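Local coordinates for periplasmic binding protein/LacI transcriptional regulator (Burkholderia graminis C4D1M, PDB 5HQJ) that binds D-arabinose in its alpha-pyranose form and probably serves as the sugar-capturing component of an ABC transporter, at residues G136-E141 with G263-R268; A170-G175 with F215-V220; G144-G149 with K240-A245. All coordinates share one frame; numbering follows the deposited sequence.

Contact 1: G136-E141 with G263-R268; sequences GATMAE and GIMVQR. With 64K (alpha-D-arabinopyranose), chain B.
Met139 and Met265, both present as selenomethionine, each carry CG anti to the carbonyl carbon. This first torsion sets CG of Met265 against Met139, and the bends at chi2 (-72°) and chi3 (-74°) carry SE and the terminal CE round to Thr138. Between the two long chains the closest approach is at mid-chain: CG of Met139 lies 3.6 Å from CG of Met265, a full carbon-to-carbon contact. The selenium atoms flank this point, since SE of Met265 is 4.1 Å from CG of Met139 and the reverse pairing is equally long. One helical position earlier, Thr138 offers its methyl, and its CG2 is 3.8 Å from CE of Met265. Its hydroxyl takes no part; OG1 is hydrogen-bonded back to Gln134 O in the preceding helical turn. With CA of Met139 7.9 Å from CA of Met265, the helix and strand stand at a separation that the two crossing side chains span.

In the periplasmic binding protein fold, two alpha/beta domains enclose a sugar in the cleft between them, and this contact lays helix 132-146 on the mixed sheet of one domain. Strand 263-266 runs parallel to 242-246 on one flank and antiparallel to 299-301 on the other. Just past Val266 the chain reaches the sugar: Gln267 NE2 donates to O2 of the arabinose at 2.9 Å, almost straight at 174°. The chain of Gln267 is extended beyond CG, and its amide is gripped at both ends, NE2 also bonding Asp247 OD1 while OE1 pairs with Thr130 OG1, which fixes the rotation of the flat group. Arg268 follows as the N-cap residue of helix 269-284.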
loop_
_atom_site.group_PDB
_atom_site.type_symbol
_atom_site.label_atom_id
_atom_site.label_comp_id
_atom_site.label_asym_id
_atom_site.label_seq_id
_atom_site.Cartn_x
_atom_site.Cartn_y
_atom_site.Cartn_z
ATOM N N GLY A 136 -1.015 -11.221 1.351
ATOM C CA GLY A 136 -2.052 -11.716 2.285
ATOM C C GLY A 136 -1.898 -13.170 2.626
ATOM O O GLY A 136 -1.978 -13.593 3.785
ATOM N N ALA A 137 -1.676 -13.962 1.584
ATOM C CA ALA A 137 -1.404 -15.360 1.782
ATOM C C ALA A 137 -0.230 -15.613 2.742
ATOM O O ALA A 137 -0.313 -16.443 3.612
ATOM C CB ALA A 137 -1.138 -16.023 0.395
ATOM N N THR A 138 0.861 -14.882 2.587
ATOM C CA THR A 138 1.994 -15.003 3.476
ATOM C C THR A 138 1.668 -14.626 4.922
ATOM O O THR A 138 2.090 -15.281 5.840
ATOM C CB THR A 138 3.145 -14.136 2.958
ATOM O OG1 THR A 138 3.563 -14.643 1.691
ATOM C CG2 THR A 138 4.342 -14.118 3.893
HETATM N N MSE A 139 0.925 -13.555 5.117
HETATM C CA MSE A 139 0.456 -13.190 6.446
HETATM C C MSE A 139 -0.366 -14.290 7.083
HETATM O O MSE A 139 -0.222 -14.599 8.272
HETATM C CB MSE A 139 -0.371 -11.917 6.347
HETATM C CG MSE A 139 0.433 -10.679 6.053
HETATM SE SE MSE A 139 -0.801 -9.127 6.117
HETATM C CE MSE A 139 -0.438 -8.368 7.867
ATOM N N ALA A 140 -1.225 -14.907 6.292
ATOM C CA ALA A 140 -2.040 -15.990 6.802
ATOM C C ALA A 140 -1.196 -17.177 7.282
ATOM O O ALA A 140 -1.504 -17.781 8.320
ATOM C CB ALA A 140 -3.053 -16.443 5.745
ATOM N N GLU A 141 -0.159 -17.530 6.516
ATOM C CA GLU A 141 0.722 -18.622 6.936
ATOM C C GLU A 141 1.456 -18.242 8.209
ATOM O O GLU A 141 1.583 -19.051 9.138
ATOM C CB GLU A 141 1.723 -18.960 5.840
ATOM C CG GLU A 141 1.077 -19.381 4.558
ATOM C CD GLU A 141 1.975 -19.233 3.335
ATOM O OE1 GLU A 141 1.518 -19.582 2.227
ATOM O OE2 GLU A 141 3.122 -18.759 3.470
ATOM N N GLY A 263 5.009 -8.921 13.860
ATOM C CA GLY A 263 5.572 -9.047 12.528
ATOM C C GLY A 263 5.020 -7.981 11.627
ATOM O O GLY A 263 3.872 -7.542 11.822
ATOM N N ILE A 264 5.802 -7.538 10.655
ATOM C CA ILE A 264 5.231 -6.693 9.644
ATOM C C ILE A 264 5.581 -7.189 8.236
ATOM O O ILE A 264 6.396 -8.112 8.013
ATOM C CB ILE A 264 5.646 -5.232 9.830
ATOM C CG1 ILE A 264 7.172 -5.093 9.745
ATOM C CG2 ILE A 264 5.122 -4.689 11.157
ATOM C CD1 ILE A 264 7.720 -3.689 9.992
HETATM N N MSE A 265 4.889 -6.593 7.289
HETATM C CA MSE A 265 5.144 -6.809 5.869
HETATM C C MSE A 265 5.600 -5.484 5.277
HETATM O O MSE A 265 4.800 -4.542 5.273
HETATM C CB MSE A 265 3.890 -7.325 5.142
HETATM C CG MSE A 265 3.274 -8.569 5.747
HETATM SE SE MSE A 265 4.412 -10.100 5.378
HETATM C CE MSE A 265 4.015 -10.369 3.495
ATOM N N VAL A 266 6.856 -5.415 4.795
ATOM C CA VAL A 266 7.414 -4.189 4.263
ATOM C C VAL A 266 7.505 -4.319 2.763
ATOM O O VAL A 266 8.165 -5.212 2.269
ATOM C CB VAL A 266 8.765 -3.860 4.872
ATOM C CG1 VAL A 266 9.248 -2.495 4.360
ATOM C CG2 VAL A 266 8.666 -3.874 6.408
ATOM N N GLN A 267 6.816 -3.433 2.056
ATOM C CA GLN A 267 6.830 -3.375 0.604
ATOM C C GLN A 267 8.127 -2.647 0.193
ATOM O O GLN A 267 8.975 -2.423 1.042
ATOM C CB GLN A 267 5.579 -2.665 0.088
ATOM C CG GLN A 267 4.275 -3.172 0.655
ATOM C CD GLN A 267 3.147 -2.409 0.044
ATOM O OE1 GLN A 267 2.877 -2.534 -1.138
ATOM N NE2 GLN A 267 2.476 -1.580 0.856
ATOM N N ARG A 268 8.284 -2.323 -1.089
ATOM C CA ARG A 268 9.415 -1.552 -1.568
ATOM C C ARG A 268 8.944 -0.240 -2.226
ATOM O O ARG A 268 9.013 -0.081 -3.422
ATOM C CB ARG A 268 10.269 -2.415 -2.533
ATOM C CG ARG A 268 10.947 -3.611 -1.864
ATOM C CD ARG A 268 12.149 -4.117 -2.608
ATOM N NE ARG A 268 12.887 -5.047 -1.762
ATOM C CZ ARG A 268 12.586 -6.332 -1.629
ATOM N NH1 ARG A 268 11.573 -6.846 -2.301
ATOM N NH2 ARG A 268 13.304 -7.093 -0.829
HETATM O O2 64K B . 0.233 -0.174 -0.238
HETATM C C2 64K B . -0.642 0.618 0.635
HETATM C C3 64K B . 0.081 0.816 1.929
HETATM O O3 64K B . 0.038 -0.389 2.660
HETATM C C4 64K B . -0.591 1.868 2.806
HETATM O O4 64K B . -1.870 1.424 3.295
HETATM C C5 64K B . -0.813 3.088 2.033
HETATM O O5 64K B . -1.713 2.791 0.937
HETATM C C1 64K B . -0.937 1.943 -0.010
HETATM O O1 64K B . -1.708 1.725 -1.127
#

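Contact 2: A170-G175 with F215-V220; sequences AGIKKG and FGVSQV. With 64K (alpha-D-arabinopyranose), chain B.
Ile172 against Phe215 and Val217 is a buried, entirely apolar helix-to-sheet contact, joining helix 163-176 to the C-terminal end of strand 211-216, where the chain turns toward the sugar. The two branches of Ile172 divide the work. CG2 sits over one face of the Phe215 ring, 3.8 Å from the centroid and 15° off the normal, a CH-pi contact displaced a little toward the rim at CZ. The other branch, with CD1 carried outward by an extended chi2 of 166°, lies near the root of the ring, 3.7 Å from CD2 of Phe215. The same methyl presses on Val217, where CD1 of Ile172 comes to 3.3 Å from CG1, tighter than usual van der Waals contact. CD1 of Ile172 thus touches both Phe215, in the strand, and Val217, in the loop that follows it.

Two residues further on, the backbone takes hold of the ligand: Gln219 N donates to O4 of the arabinose at 3.0 Å, with a bent N-H...O angle of 146°. The loop is tied down by Ser218 OG, hydrogen-bonded to Asp192, and by Val217 O, which accepts from Arg168 NH1; these bonds are consistent with a fixed position for Gln219 N. The other terminal nitrogen of that arginine bonds the sugar.

Strand 211-216 runs between parallel strands 150-156 and 242-246, bonding its backbone to Ala154, Ile156 and Leu244. Ile172 also rests on Ile155 of strand 150-156, and Phe215 reaches Met139 and Met143, bridging from helix 163-176 to helix 132-146.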
loop_
_atom_site.group_PDB
_atom_site.type_symbol
_atom_site.label_atom_id
_atom_site.label_comp_id
_atom_site.label_asym_id
_atom_site.label_seq_id
_atom_site.Cartn_x
_atom_site.Cartn_y
_atom_site.Cartn_z
ATOM N N ALA A 170 -8.276 -10.824 0.643
ATOM C CA ALA A 170 -8.585 -12.087 -0.035
ATOM C C ALA A 170 -7.477 -13.125 0.141
ATOM O O ALA A 170 -7.770 -14.295 0.372
ATOM C CB ALA A 170 -8.871 -11.815 -1.475
ATOM N N GLY A 171 -6.222 -12.693 0.072
ATOM C CA GLY A 171 -5.111 -13.585 0.356
ATOM C C GLY A 171 -5.109 -14.152 1.765
ATOM O O GLY A 171 -4.881 -15.346 1.974
ATOM N N ILE A 172 -5.386 -13.317 2.754
ATOM C CA ILE A 172 -5.500 -13.782 4.124
ATOM C C ILE A 172 -6.619 -14.794 4.243
ATOM O O ILE A 172 -6.391 -15.843 4.835
ATOM C CB ILE A 172 -5.749 -12.603 5.120
ATOM C CG1 ILE A 172 -4.555 -11.610 5.158
ATOM C CG2 ILE A 172 -6.092 -13.140 6.486
ATOM C CD1 ILE A 172 -4.855 -10.288 5.837
ATOM N N LYS A 173 -7.818 -14.484 3.752
ATOM C CA LYS A 173 -8.949 -15.362 3.965
ATOM C C LYS A 173 -8.710 -16.696 3.228
ATOM O O LYS A 173 -8.963 -17.744 3.780
ATOM C CB LYS A 173 -10.253 -14.679 3.551
ATOM C CG LYS A 173 -10.596 -13.566 4.486
ATOM C CD LYS A 173 -11.981 -12.942 4.194
ATOM C CE LYS A 173 -12.462 -12.035 5.325
ATOM N NZ LYS A 173 -13.850 -11.555 4.977
ATOM N N LYS A 174 -8.193 -16.664 2.014
ATOM C CA LYS A 174 -7.923 -17.933 1.296
ATOM C C LYS A 174 -6.858 -18.764 2.028
ATOM O O LYS A 174 -7.014 -19.981 2.195
ATOM C CB LYS A 174 -7.513 -17.640 -0.146
ATOM C CG LYS A 174 -7.425 -18.852 -1.038
ATOM C CD LYS A 174 -6.883 -18.494 -2.418
ATOM C CE LYS A 174 -7.761 -17.478 -3.126
ATOM N NZ LYS A 174 -7.374 -17.320 -4.551
ATOM N N GLY A 175 -5.806 -18.123 2.523
ATOM C CA GLY A 175 -4.742 -18.797 3.258
ATOM C C GLY A 175 -5.221 -19.378 4.574
ATOM O O GLY A 175 -4.899 -20.501 4.947
ATOM N N PHE A 215 -4.716 -8.797 12.034
ATOM C CA PHE A 215 -3.999 -8.380 10.822
ATOM C C PHE A 215 -4.308 -6.925 10.494
ATOM O O PHE A 215 -5.506 -6.573 10.366
ATOM C CB PHE A 215 -4.436 -9.151 9.588
ATOM C CG PHE A 215 -4.294 -10.641 9.645
ATOM C CD1 PHE A 215 -5.289 -11.431 10.216
ATOM C CD2 PHE A 215 -3.226 -11.295 9.010
ATOM C CE1 PHE A 215 -5.188 -12.830 10.223
ATOM C CE2 PHE A 215 -3.140 -12.665 9.031
ATOM C CZ PHE A 215 -4.120 -13.433 9.615
ATOM N N GLY A 216 -3.285 -6.108 10.295
ATOM C CA GLY A 216 -3.474 -4.770 9.777
ATOM C C GLY A 216 -2.946 -4.770 8.357
ATOM O O GLY A 216 -1.751 -4.970 8.160
ATOM N N VAL A 217 -3.824 -4.653 7.361
ATOM C CA VAL A 217 -3.407 -4.769 5.978
ATOM C C VAL A 217 -3.131 -3.398 5.322
ATOM O O VAL A 217 -2.763 -3.341 4.136
ATOM C CB VAL A 217 -4.437 -5.539 5.112
ATOM C CG1 VAL A 217 -4.506 -7.001 5.588
ATOM C CG2 VAL A 217 -5.835 -4.824 5.031
ATOM N N SER A 218 -3.344 -2.308 6.066
ATOM C CA SER A 218 -3.024 -0.957 5.604
ATOM C C SER A 218 -2.105 -0.260 6.627
ATOM O O SER A 218 -1.896 -0.762 7.709
ATOM C CB SER A 218 -4.295 -0.153 5.368
ATOM O OG SER A 218 -4.895 0.171 6.592
ATOM N N GLN A 219 -1.520 0.876 6.269
ATOM C CA GLN A 219 -0.423 1.377 7.096
ATOM C C GLN A 219 -0.891 1.805 8.492
ATOM O O GLN A 219 -0.086 1.773 9.401
ATOM C CB GLN A 219 0.346 2.530 6.409
ATOM C CG GLN A 219 -0.479 3.597 5.733
ATOM C CD GLN A 219 -1.426 4.272 6.680
ATOM O OE1 GLN A 219 -2.618 3.983 6.695
ATOM N NE2 GLN A 219 -0.902 5.178 7.483
ATOM N N VAL A 220 -2.172 2.134 8.670
ATOM C CA VAL A 220 -2.722 2.527 9.995
ATOM C C VAL A 220 -2.967 1.383 11.019
ATOM O O VAL A 220 -3.135 1.622 12.241
ATOM C CB VAL A 220 -4.057 3.262 9.809
ATOM C CG1 VAL A 220 -5.213 2.275 9.619
ATOM C CG2 VAL A 220 -4.328 4.189 10.979
HETATM O O2 64K B . 0.233 -0.174 -0.238
HETATM C C2 64K B . -0.642 0.618 0.635
HETATM C C3 64K B . 0.081 0.816 1.929
HETATM O O3 64K B . 0.038 -0.389 2.660
HETATM C C4 64K B . -0.591 1.868 2.806
HETATM O O4 64K B . -1.870 1.424 3.295
HETATM C C5 64K B . -0.813 3.088 2.033
HETATM O O5 64K B . -1.713 2.791 0.937
HETATM C C1 64K B . -0.937 1.943 -0.010
HETATM O O1 64K B . -1.708 1.725 -1.127
#

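Contact 3: G144-G149 with K240-A245; sequences GKALNG and KLEVLA
Ala146 and Leu147 meet a single partner, Glu242, which they touch with carbon atoms. CB of Ala146 is 3.7 Å from both CG and CD of Glu242. To the oxygens the same methyl measures 3.8 Å at OE2 and 4.1 Å at OE1, so it is nearly equidistant from the atoms of the carboxylate group and stands over its flat side. Leu147 works on the root of the chain: its CD2 lies 4.1 Å from CB of Glu242, the two side chains running past each other in opposite directions.

The torsions of Glu242 explain the touch on Ala146. Its CG is anti to the backbone N, chi1 -162°, and a bend at chi2 (74°) then folds the carboxylate across the alanine instead of letting it extend away.

Behind this first shell, helix 132-146 ends in a Schellman motif. Asn148 adopts a positive phi of 52°, and two bonds run back into the last turn, from Gly149 N to Gly144 O (2.8 Å) and from Asn148 N to Lys145 O (3.0 Å). These bonds close the last turn, from which Ala146 and Leu147 reach Glu242. On the other side Glu242 starts strand 242-246 and is tied through its backbone to Lys212 and Ile214 of strand 211-216. Met143 touches Glu242 as well, while Leu147 rests on Lys212. Further along, Leu244 packs against Met139, Thr142 and Met143, continuing the join between helix and sheet inward.

Chemically the contact is van der Waals alone. A methyl cannot neutralise a carboxylate, and the nearby C-terminal end of a helix would, if anything, slightly disfavour a negative charge; Glu242 is partly exposed, so solvent can probably offset this.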
loop_
_atom_site.group_PDB
_atom_site.type_symbol
_atom_site.label_atom_id
_atom_site.label_comp_id
_atom_site.label_asym_id
_atom_site.label_seq_id
_atom_site.Cartn_x
_atom_site.Cartn_y
_atom_site.Cartn_z
ATOM N N GLY A 144 -1.040 -18.489 11.042
ATOM C CA GLY A 144 -1.461 -19.845 11.301
ATOM C C GLY A 144 -0.405 -20.602 12.074
ATOM O O GLY A 144 -0.724 -21.318 13.019
ATOM N N LYS A 145 0.846 -20.390 11.706
ATOM C CA LYS A 145 1.972 -21.002 12.411
ATOM C C LYS A 145 2.057 -20.424 13.828
ATOM O O LYS A 145 2.102 -21.160 14.832
ATOM C CB LYS A 145 3.250 -20.780 11.615
ATOM C CG LYS A 145 4.487 -21.470 12.143
ATOM C CD LYS A 145 5.649 -21.193 11.185
ATOM C CE LYS A 145 6.883 -22.032 11.477
ATOM N NZ LYS A 145 7.409 -21.835 12.853
ATOM N N ALA A 146 1.980 -19.102 13.935
ATOM C CA ALA A 146 2.087 -18.460 15.246
ATOM C C ALA A 146 1.008 -18.875 16.234
ATOM O O ALA A 146 1.280 -18.986 17.437
ATOM C CB ALA A 146 2.083 -16.950 15.086
ATOM N N LEU A 147 -0.222 -19.077 15.743
ATOM C CA LEU A 147 -1.339 -19.498 16.572
ATOM C C LEU A 147 -1.478 -21.026 16.701
ATOM O O LEU A 147 -2.408 -21.499 17.340
ATOM C CB LEU A 147 -2.643 -18.902 16.012
ATOM C CG LEU A 147 -2.707 -17.375 16.019
ATOM C CD1 LEU A 147 -4.102 -16.936 15.482
ATOM C CD2 LEU A 147 -2.472 -16.831 17.409
ATOM N N ASN A 148 -0.563 -21.785 16.076
ATOM C CA ASN A 148 -0.699 -23.239 16.048
ATOM C C ASN A 148 -2.086 -23.616 15.542
ATOM O O ASN A 148 -2.725 -24.541 16.063
ATOM C CB ASN A 148 -0.452 -23.837 17.439
ATOM C CG ASN A 148 0.853 -23.368 18.050
ATOM O OD1 ASN A 148 1.933 -23.666 17.540
ATOM N ND2 ASN A 148 0.760 -22.635 19.152
ATOM N N GLY A 149 -2.532 -22.893 14.515
ATOM C CA GLY A 149 -3.799 -23.157 13.859
ATOM C C GLY A 149 -5.065 -22.939 14.677
ATOM O O GLY A 149 -6.156 -23.451 14.339
ATOM N N LYS A 240 -0.666 -11.098 24.490
ATOM C CA LYS A 240 -1.730 -12.089 24.348
ATOM C C LYS A 240 -2.116 -12.292 22.896
ATOM O O LYS A 240 -2.553 -13.375 22.456
ATOM C CB LYS A 240 -2.937 -11.639 25.189
ATOM C CG LYS A 240 -4.255 -12.319 24.890
ATOM C CD LYS A 240 -5.268 -12.093 26.020
ATOM C CE LYS A 240 -6.638 -12.695 25.697
ATOM N NZ LYS A 240 -6.918 -12.780 24.230
ATOM N N LEU A 241 -1.943 -11.232 22.136
ATOM C CA LEU A 241 -2.344 -11.237 20.741
ATOM C C LEU A 241 -1.164 -11.365 19.831
ATOM O O LEU A 241 -0.093 -10.811 20.102
ATOM C CB LEU A 241 -3.060 -9.949 20.398
ATOM C CG LEU A 241 -4.452 -9.687 20.900
ATOM C CD1 LEU A 241 -4.799 -8.300 20.409
ATOM C CD2 LEU A 241 -5.431 -10.731 20.408
ATOM N N GLU A 242 -1.367 -12.052 18.723
ATOM C CA GLU A 242 -0.431 -12.002 17.650
ATOM C C GLU A 242 -0.873 -10.961 16.626
ATOM O O GLU A 242 -1.933 -11.119 15.985
ATOM C CB GLU A 242 -0.337 -13.388 17.017
ATOM C CG GLU A 242 0.872 -13.635 16.187
ATOM C CD GLU A 242 2.149 -13.824 17.011
ATOM O OE1 GLU A 242 2.090 -14.239 18.191
ATOM O OE2 GLU A 242 3.219 -13.564 16.447
ATOM N N VAL A 243 -0.052 -9.932 16.456
ATOM C CA VAL A 243 -0.375 -8.805 15.607
ATOM C C VAL A 243 0.592 -8.722 14.433
ATOM O O VAL A 243 1.801 -8.613 14.590
ATOM C CB VAL A 243 -0.341 -7.468 16.395
ATOM C CG1 VAL A 243 -0.643 -6.267 15.463
ATOM C CG2 VAL A 243 -1.298 -7.526 17.595
ATOM N N LEU A 244 0.043 -8.776 13.239
ATOM C CA LEU A 244 0.799 -8.634 11.997
ATOM C C LEU A 244 0.310 -7.388 11.274
ATOM O O LEU A 244 -0.898 -7.181 11.128
ATOM C CB LEU A 244 0.632 -9.870 11.107
ATOM C CG LEU A 244 1.026 -11.212 11.712
ATOM C CD1 LEU A 244 0.824 -12.386 10.708
ATOM C CD2 LEU A 244 2.509 -11.186 12.132
ATOM N N ALA A 245 1.232 -6.546 10.840
ATOM C CA ALA A 245 0.859 -5.262 10.307
ATOM C C ALA A 245 1.586 -5.039 8.997
ATOM O O ALA A 245 2.467 -5.790 8.668
ATOM C CB ALA A 245 1.188 -4.143 11.302
#

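Contacts 1 and 3 use the same helix, 132-146, against neighbouring strands of one sheet, and their centres are about 12 Å apart. Contact 2 lies about 8 Å from contact 1 and about 13 Å from contact 3, centre to centre, bringing a second helix to that sheet. The strands are stitched to each other by probable hydrogen bonds: Gly216 N to Leu244 O at 2.7 Å joins contacts 2 and 3, and Met265 N to Ala245 O at 2.9 Å joins contacts 3 and 1. The arabinose is reached from contacts 1 and 2, by Gln267 and Gln219 beyond their strands, whereas contact 3 lies farther out on the domain.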